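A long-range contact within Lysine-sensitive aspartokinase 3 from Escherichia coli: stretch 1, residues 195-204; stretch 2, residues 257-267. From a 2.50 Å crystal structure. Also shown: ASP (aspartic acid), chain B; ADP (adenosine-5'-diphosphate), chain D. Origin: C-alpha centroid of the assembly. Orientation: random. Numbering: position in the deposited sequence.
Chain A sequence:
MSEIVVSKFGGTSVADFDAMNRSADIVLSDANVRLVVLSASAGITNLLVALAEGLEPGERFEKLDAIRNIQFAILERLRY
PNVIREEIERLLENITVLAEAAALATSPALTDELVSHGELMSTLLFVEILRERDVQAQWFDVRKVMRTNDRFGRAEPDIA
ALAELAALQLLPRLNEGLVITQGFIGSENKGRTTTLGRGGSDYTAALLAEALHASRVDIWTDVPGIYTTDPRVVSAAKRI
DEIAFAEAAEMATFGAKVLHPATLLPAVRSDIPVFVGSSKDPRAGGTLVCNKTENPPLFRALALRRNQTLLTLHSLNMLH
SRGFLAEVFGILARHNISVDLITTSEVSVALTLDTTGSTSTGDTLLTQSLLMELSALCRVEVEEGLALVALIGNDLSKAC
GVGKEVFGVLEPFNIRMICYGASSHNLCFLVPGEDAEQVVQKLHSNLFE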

ATOM      1  N   THR A 195      -3.103 -22.120  23.273  1.00 33.88           N
ATOM      2  CA  THR A 195      -3.012 -22.832  21.998  1.00 38.40           C
ATOM      3  C   THR A 195      -2.384 -21.843  21.021  1.00 42.90           C
ATOM      4  O   THR A 195      -2.498 -20.631  21.218  1.00 44.50           O
ATOM      5  CB  THR A 195      -4.382 -23.271  21.469  1.00 37.29           C
ATOM      6  OG1 THR A 195      -5.208 -22.120  21.214  1.00 31.67           O
ATOM      7  CG2 THR A 195      -5.053 -24.177  22.474  1.00 34.44           C
ATOM      8  N   LEU A 196      -1.716 -22.345  19.985  1.00 42.46           N
ATOM      9  CA  LEU A 196      -1.048 -21.477  19.007  1.00 38.86           C
ATOM     10  C   LEU A 196      -1.952 -21.010  17.859  1.00 39.16           C
ATOM     11  O   LEU A 196      -1.523 -20.229  17.011  1.00 40.88           O
ATOM     12  CB  LEU A 196       0.170 -22.201  18.430  1.00 32.29           C
ATOM     13  CG  LEU A 196       1.117 -22.742  19.506  1.00 41.99           C
ATOM     14  CD1 LEU A 196       1.939 -23.900  18.952  1.00 33.72           C
ATOM     15  CD2 LEU A 196       2.010 -21.610  20.032  1.00 30.94           C
ATOM     16  N   GLY A 197      -3.201 -21.468  17.834  1.00 33.84           N
ATOM     17  CA  GLY A 197      -4.087 -21.066  16.754  1.00 33.33           C
ATOM     18  C   GLY A 197      -4.282 -22.236  15.807  1.00 39.80           C
ATOM     19  O   GLY A 197      -3.388 -23.078  15.680  1.00 36.36           O
ATOM     20  N   ARG A 198      -5.441 -22.297  15.146  1.00 40.37           N
ATOM     21  CA  ARG A 198      -5.745 -23.396  14.236  1.00 39.31           C
ATOM     22  C   ARG A 198      -4.551 -23.775  13.358  1.00 45.65           C
ATOM     23  O   ARG A 198      -3.829 -22.899  12.870  1.00 49.82           O
ATOM     24  CB  ARG A 198      -6.932 -23.030  13.346  1.00 32.70           C
ATOM     25  CG  ARG A 198      -8.202 -22.657  14.105  1.00 42.56           C
ATOM     26  CD  ARG A 198      -8.519 -23.651  15.220  1.00 45.81           C
ATOM     27  NE  ARG A 198      -8.732 -25.012  14.728  1.00 44.73           N
ATOM     28  CZ  ARG A 198      -9.923 -25.547  14.465  1.00 49.23           C
ATOM     29  NH1 ARG A 198     -11.029 -24.832  14.648  1.00 57.55           N
ATOM     30  NH2 ARG A 198     -10.009 -26.800  14.020  1.00 41.39           N
ATOM     31  N   GLY A 199      -4.343 -25.078  13.165  1.00 43.10           N
ATOM     32  CA  GLY A 199      -3.246 -25.542  12.336  1.00 39.59           C
ATOM     33  C   GLY A 199      -1.893 -25.401  12.996  1.00 41.03           C
ATOM     34  O   GLY A 199      -0.855 -25.687  12.396  1.00 42.78           O
ATOM     35  N   GLY A 200      -1.917 -24.973  14.248  1.00 42.02           N
ATOM     36  CA  GLY A 200      -0.704 -24.754  15.010  1.00 42.85           C
ATOM     37  C   GLY A 200       0.173 -25.958  15.249  1.00 45.03           C
ATOM     38  O   GLY A 200       1.318 -25.816  15.702  1.00 48.46           O
ATOM     39  N   SER A 201      -0.335 -27.149  14.972  1.00 41.07           N
ATOM     40  CA  SER A 201       0.510 -28.318  15.183  1.00 44.49           C
ATOM     41  C   SER A 201       1.725 -28.298  14.251  1.00 42.12           C
ATOM     42  O   SER A 201       2.743 -28.904  14.572  1.00 38.49           O
ATOM     43  CB  SER A 201      -0.282 -29.615  14.989  1.00 43.45           C
ATOM     44  OG  SER A 201      -1.195 -29.813  16.058  1.00 52.83           O
ATOM     45  N   ASP A 202       1.617 -27.612  13.105  1.00 41.07           N
ATOM     46  CA  ASP A 202       2.738 -27.523  12.160  1.00 44.21           C
ATOM     47  C   ASP A 202       3.790 -26.655  12.805  1.00 45.88           C
ATOM     48  O   ASP A 202       4.991 -26.970  12.819  1.00 44.61           O
ATOM     49  CB  ASP A 202       2.346 -26.844  10.843  1.00 38.98           C
ATOM     50  CG  ASP A 202       1.433 -27.689   9.995  1.00 45.52           C
ATOM     51  OD1 ASP A 202       1.665 -28.923   9.912  1.00 41.35           O
ATOM     52  OD2 ASP A 202       0.492 -27.106   9.399  1.00 40.77           O
ATOM     53  N   TYR A 203       3.307 -25.543  13.333  1.00 45.63           N
ATOM     54  CA  TYR A 203       4.162 -24.577  13.975  1.00 49.44           C
ATOM     55  C   TYR A 203       4.939 -25.248  15.103  1.00 51.90           C
ATOM     56  O   TYR A 203       6.156 -25.081  15.214  1.00 55.76           O
ATOM     57  CB  TYR A 203       3.302 -23.419  14.484  1.00 49.65           C
ATOM     58  CG  TYR A 203       4.075 -22.192  14.890  1.00 54.53           C
ATOM     59  CD1 TYR A 203       5.378 -21.978  14.437  1.00 52.87           C
ATOM     60  CD2 TYR A 203       3.495 -21.227  15.713  1.00 54.20           C
ATOM     61  CE1 TYR A 203       6.079 -20.834  14.797  1.00 55.34           C
ATOM     62  CE2 TYR A 203       4.187 -20.081  16.076  1.00 48.00           C
ATOM     63  CZ  TYR A 203       5.474 -19.888  15.614  1.00 53.49           C
ATOM     64  OH  TYR A 203       6.143 -18.732  15.937  1.00 49.00           O
ATOM     65  N   THR A 204       4.249 -26.035  15.921  1.00 49.85           N
ATOM     66  CA  THR A 204       4.906 -26.710  17.031  1.00 44.38           C
ATOM     67  C   THR A 204       6.054 -27.586  16.546  1.00 41.19           C
ATOM     68  O   THR A 204       7.107 -27.662  17.175  1.00 38.02           O
ATOM     69  CB  THR A 204       3.922 -27.607  17.809  1.00 40.16           C
ATOM     70  OG1 THR A 204       2.865 -26.806  18.344  1.00 54.76           O
ATOM     71  CG2 THR A 204       4.639 -28.317  18.948  1.00 27.60           C
TER
HETATM   72  N   ASP B 502      -5.661 -29.601  16.435  1.00 42.44           N
HETATM   73  CA  ASP B 502      -5.618 -28.209  15.996  1.00 41.90           C
HETATM   74  C   ASP B 502      -6.726 -28.044  14.933  1.00 39.52           C
HETATM   75  O   ASP B 502      -7.534 -28.990  14.767  1.00 41.29           O
HETATM   76  CB  ASP B 502      -4.189 -27.872  15.467  1.00 43.10           C
HETATM   77  CG  ASP B 502      -3.739 -28.570  14.164  1.00 49.88           C
HETATM   78  OD1 ASP B 502      -4.551 -29.364  13.594  1.00 40.29           O
HETATM   79  OD2 ASP B 502      -2.566 -28.329  13.702  1.00 53.01           O
HETATM   80  OXT ASP B 502      -6.751 -26.969  14.241  1.00 42.23           O
HETATM   81  PB  ADP D 820      -3.213 -31.543   8.497  1.00 54.19           P
HETATM   82  O1B ADP D 820      -2.347 -32.630   7.986  1.00 58.10           O
HETATM   83  O2B ADP D 820      -4.094 -32.000   9.634  1.00 57.23           O
HETATM   84  O3B ADP D 820      -2.376 -30.291   8.921  1.00 61.57           O
HETATM   85  PA  ADP D 820      -4.839 -29.807   6.822  1.00 48.62           P
HETATM   86  O1A ADP D 820      -6.244 -30.026   6.400  1.00 40.42           O
HETATM   87  O2A ADP D 820      -4.622 -28.782   7.888  1.00 47.24           O
HETATM   88  O3A ADP D 820      -4.190 -31.162   7.294  1.00 40.30           O
HETATM   89  O5' ADP D 820      -4.136 -29.417   5.423  1.00 49.04           O
HETATM   90  C5' ADP D 820      -3.889 -30.260   4.254  1.00 39.04           C
HETATM   91  C4' ADP D 820      -4.715 -29.684   3.117  1.00 39.60           C
HETATM   92  O4' ADP D 820      -4.459 -28.303   2.729  1.00 46.89           O
HETATM   93  C3' ADP D 820      -4.711 -30.395   1.789  1.00 48.89           C
HETATM   94  O3' ADP D 820      -5.431 -31.619   2.060  1.00 52.51           O
HETATM   95  C2' ADP D 820      -5.424 -29.379   0.922  1.00 46.84           C
HETATM   96  O2' ADP D 820      -6.832 -29.475   1.061  1.00 53.91           O
HETATM   97  C1' ADP D 820      -4.941 -28.064   1.419  1.00 50.60           C
HETATM   98  N9  ADP D 820      -3.982 -27.301   0.486  1.00 54.44           N
HETATM   99  C8  ADP D 820      -4.198 -26.002   0.186  1.00 55.18           C
HETATM  100  N7  ADP D 820      -3.313 -25.458  -0.623  1.00 55.99           N
HETATM  101  C5  ADP D 820      -2.457 -26.462  -0.861  1.00 52.39           C
HETATM  102  C6  ADP D 820      -1.272 -26.495  -1.685  1.00 55.22           C
HETATM  103  N6  ADP D 820      -0.814 -25.488  -2.344  1.00 55.44           N
HETATM  104  N1  ADP D 820      -0.613 -27.739  -1.711  1.00 59.68           N
HETATM  105  C2  ADP D 820      -1.073 -28.865  -1.005  1.00 57.86           C
HETATM  106  N3  ADP D 820      -2.195 -28.829  -0.231  1.00 52.07           N
HETATM  107  C4  ADP D 820      -2.842 -27.639  -0.191  1.00 49.01           C
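Stretch 2 257-267: KVLHPATLLPA

Stretch 2 (257-267) lies against the glycine-rich turn of stretch 1 and the first part of the helix that follows it. Both stretches belong to one chain, and the contact buries 423 Å² in total. The two run in the same sense: Gly199 CA is 5.6 Å from His260 CA, and further along Tyr203 CA is 4.3 Å from Thr263 CA.

Stretch 1 makes a type II beta turn from Gly197 to Gly200, closed by a weak hydrogen bond from Gly200 N to Gly197 O at 2.8 Å. A helix then carries Ser201 to Thr204 onward. Stretch 2 begins as loop. It makes a type I beta turn from His260 to Thr263 and is helical by Leu265. In this second turn His260 O accepts twice, from Thr263 N at 2.9 Å and from Thr263 OG1 at 2.6 Å.

His260 is the centre of the contact. Its CA-to-CB bond points toward stretch 1, with chi1 t, and this brings the ring to the glycine turn. His260 ND1 donates to Arg198 O at 3.1 Å. The acceptor lies near the ring plane, but the angle at the hydrogen is 127° and the bond is weak. Gly200 CA lies over one face of the ring. Gly200 has no side chain; a CB there would come within 2.6 Å of Gly197 O. The backbone of His260 is held as well: His260 N donates to Asp202 OD2 at 3.3 Å, again weakly. Thr263 OG1 is also 3.1 Å from His260 N.

Asp202 points toward stretch 2 and is buried. Its OD2 receives the amide of His260, while OD1 is satisfied elsewhere in the structure. Asp202 OD2 is also 3.5 Å from Val258 O, but both are acceptors and no hydrogen bond joins them. Asp202 CB packs 3.4 Å from Thr263 OG1. The backbone amide of Asp202 is satisfied within its own stretch, by Gly199 O at 3.2 Å.

Tyr203 gives the apolar part of the contact. Ala262 CB sits over one face of its ring, 3.6 Å from the centroid of the Tyr203 ring and 6° off the normal, a CH-pi contact. Pro266 CG meets the ring edge, 4.0 Å from Tyr203 CE1. The Tyr203 and His260 rings are nearly parallel, at 11°, but are slid apart and barely overlap.

Both stretches also hold ligands. Arg198 NE donates to OXT of the bound aspartic acid at 2.8 Å, and Gly199 N donates to the same OXT at 3.2 Å. Ser201 N donates to OD2 of that ligand at 2.8 Å. Thus Arg198 binds the ligand through its side chain while its carbonyl O accepts from His260. From stretch 2, Lys257 NZ donates to O1A of ADP at 2.9 Å and, weakly, to O2A of ADP at 3.1 Å. The contact therefore joins a segment that binds the amino acid to one that binds the nucleotide, as befits an aspartokinase.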

ATOM      1  N   LYS A 257      -3.012 -23.615   3.147  1.00 45.95           N
ATOM      2  CA  LYS A 257      -3.382 -24.294   4.389  1.00 49.21           C
ATOM      3  C   LYS A 257      -2.444 -25.437   4.821  1.00 47.31           C
ATOM      4  O   LYS A 257      -2.196 -25.611   6.016  1.00 40.15           O
ATOM      5  CB  LYS A 257      -4.830 -24.804   4.255  1.00 55.51           C
ATOM      6  CG  LYS A 257      -5.443 -25.439   5.495  1.00 55.43           C
ATOM      7  CD  LYS A 257      -6.891 -25.831   5.194  1.00 60.87           C
ATOM      8  CE  LYS A 257      -7.698 -26.150   6.455  1.00 54.97           C
ATOM      9  NZ  LYS A 257      -7.250 -27.386   7.144  1.00 62.03           N
ATOM     10  N   VAL A 258      -1.925 -26.214   3.865  1.00 47.29           N
ATOM     11  CA  VAL A 258      -1.038 -27.315   4.226  1.00 45.94           C
ATOM     12  C   VAL A 258       0.014 -26.894   5.224  1.00 44.63           C
ATOM     13  O   VAL A 258       0.531 -27.719   5.965  1.00 44.06           O
ATOM     14  CB  VAL A 258      -0.338 -27.969   3.013  1.00 49.52           C
ATOM     15  CG1 VAL A 258      -1.224 -29.028   2.451  1.00 49.95           C
ATOM     16  CG2 VAL A 258       0.007 -26.941   1.959  1.00 48.75           C
ATOM     17  N   LEU A 259       0.354 -25.615   5.249  1.00 46.06           N
ATOM     18  CA  LEU A 259       1.308 -25.175   6.252  1.00 48.76           C
ATOM     19  C   LEU A 259       0.780 -23.987   7.010  1.00 49.21           C
ATOM     20  O   LEU A 259       0.181 -23.073   6.439  1.00 50.33           O
ATOM     21  CB  LEU A 259       2.657 -24.809   5.642  1.00 47.49           C
ATOM     22  CG  LEU A 259       3.455 -25.945   5.018  1.00 43.26           C
ATOM     23  CD1 LEU A 259       4.868 -25.458   4.762  1.00 57.29           C
ATOM     24  CD2 LEU A 259       3.477 -27.131   5.938  1.00 40.77           C
ATOM     25  N   HIS A 260       0.980 -24.020   8.315  1.00 49.00           N
ATOM     26  CA  HIS A 260       0.553 -22.916   9.135  1.00 49.14           C
ATOM     27  C   HIS A 260       1.483 -21.772   8.717  1.00 50.59           C
ATOM     28  O   HIS A 260       2.686 -21.965   8.550  1.00 49.98           O
ATOM     29  CB  HIS A 260       0.750 -23.248  10.614  1.00 47.18           C
ATOM     30  CG  HIS A 260       0.311 -22.158  11.534  1.00 42.80           C
ATOM     31  ND1 HIS A 260      -0.999 -22.008  11.938  1.00 46.67           N
ATOM     32  CD2 HIS A 260       0.993 -21.121  12.071  1.00 41.25           C
ATOM     33  CE1 HIS A 260      -1.104 -20.923  12.684  1.00 50.95           C
ATOM     34  NE2 HIS A 260       0.090 -20.365  12.777  1.00 48.61           N
ATOM     35  N   PRO A 261       0.927 -20.574   8.518  1.00 48.14           N
ATOM     36  CA  PRO A 261       1.691 -19.394   8.119  1.00 45.31           C
ATOM     37  C   PRO A 261       2.952 -19.111   8.933  1.00 46.44           C
ATOM     38  O   PRO A 261       3.820 -18.369   8.479  1.00 49.39           O
ATOM     39  CB  PRO A 261       0.664 -18.277   8.239  1.00 33.04           C
ATOM     40  CG  PRO A 261      -0.567 -18.938   7.786  1.00 37.60           C
ATOM     41  CD  PRO A 261      -0.518 -20.292   8.476  1.00 43.36           C
ATOM     42  N   ALA A 262       3.062 -19.698  10.120  1.00 45.98           N
ATOM     43  CA  ALA A 262       4.223 -19.461  10.980  1.00 47.18           C
ATOM     44  C   ALA A 262       5.182 -20.646  11.085  1.00 52.14           C
ATOM     45  O   ALA A 262       6.166 -20.588  11.834  1.00 51.04           O
ATOM     46  CB  ALA A 262       3.760 -19.064  12.392  1.00 35.20           C
ATOM     47  N   THR A 263       4.901 -21.720  10.350  1.00 54.16           N
ATOM     48  CA  THR A 263       5.753 -22.906  10.394  1.00 52.26           C
ATOM     49  C   THR A 263       7.199 -22.607  10.012  1.00 51.67           C
ATOM     50  O   THR A 263       8.126 -22.899  10.768  1.00 49.02           O
ATOM     51  CB  THR A 263       5.259 -23.996   9.436  1.00 51.34           C
ATOM     52  OG1 THR A 263       3.831 -24.126   9.534  1.00 50.39           O
ATOM     53  CG2 THR A 263       5.928 -25.321   9.781  1.00 41.09           C
ATOM     54  N   LEU A 264       7.374 -22.011   8.837  1.00 52.48           N
ATOM     55  CA  LEU A 264       8.694 -21.698   8.291  1.00 53.03           C
ATOM     56  C   LEU A 264       9.549 -20.649   9.014  1.00 55.49           C
ATOM     57  O   LEU A 264      10.754 -20.554   8.752  1.00 53.61           O
ATOM     58  CB  LEU A 264       8.545 -21.335   6.804  1.00 51.48           C
ATOM     59  CG  LEU A 264       7.830 -22.431   5.979  1.00 47.21           C
ATOM     60  CD1 LEU A 264       7.540 -21.971   4.544  1.00 27.35           C
ATOM     61  CD2 LEU A 264       8.686 -23.689   5.985  1.00 33.01           C
ATOM     62  N   LEU A 265       8.962 -19.868   9.919  1.00 52.80           N
ATOM     63  CA  LEU A 265       9.771 -18.887  10.634  1.00 54.79           C
ATOM     64  C   LEU A 265      10.944 -19.587  11.303  1.00 58.16           C
ATOM     65  O   LEU A 265      12.087 -19.166  11.163  1.00 60.80           O
ATOM     66  CB  LEU A 265       8.954 -18.149  11.690  1.00 55.59           C
ATOM     67  CG  LEU A 265       8.005 -17.057  11.205  1.00 54.51           C
ATOM     68  CD1 LEU A 265       7.300 -16.430  12.427  1.00 41.31           C
ATOM     69  CD2 LEU A 265       8.790 -16.006  10.401  1.00 42.27           C
ATOM     70  N   PRO A 266      10.677 -20.653  12.069  1.00 62.15           N
ATOM     71  CA  PRO A 266      11.819 -21.319  12.698  1.00 64.84           C
ATOM     72  C   PRO A 266      12.675 -21.978  11.621  1.00 64.12           C
ATOM     73  O   PRO A 266      13.899 -22.022  11.729  1.00 65.97           O
ATOM     74  CB  PRO A 266      11.159 -22.344  13.628  1.00 64.16           C
ATOM     75  CG  PRO A 266       9.863 -21.682  13.988  1.00 64.79           C
ATOM     76  CD  PRO A 266       9.408 -21.123  12.658  1.00 64.01           C
ATOM     77  N   ALA A 267      12.020 -22.482  10.579  1.00 63.68           N
ATOM     78  CA  ALA A 267      12.719 -23.143   9.479  1.00 65.43           C
ATOM     79  C   ALA A 267      13.813 -22.241   8.923  1.00 66.27           C
ATOM     80  O   ALA A 267      14.966 -22.651   8.799  1.00 67.82           O
ATOM     81  CB  ALA A 267      11.733 -23.505   8.376  1.00 62.67           C
TER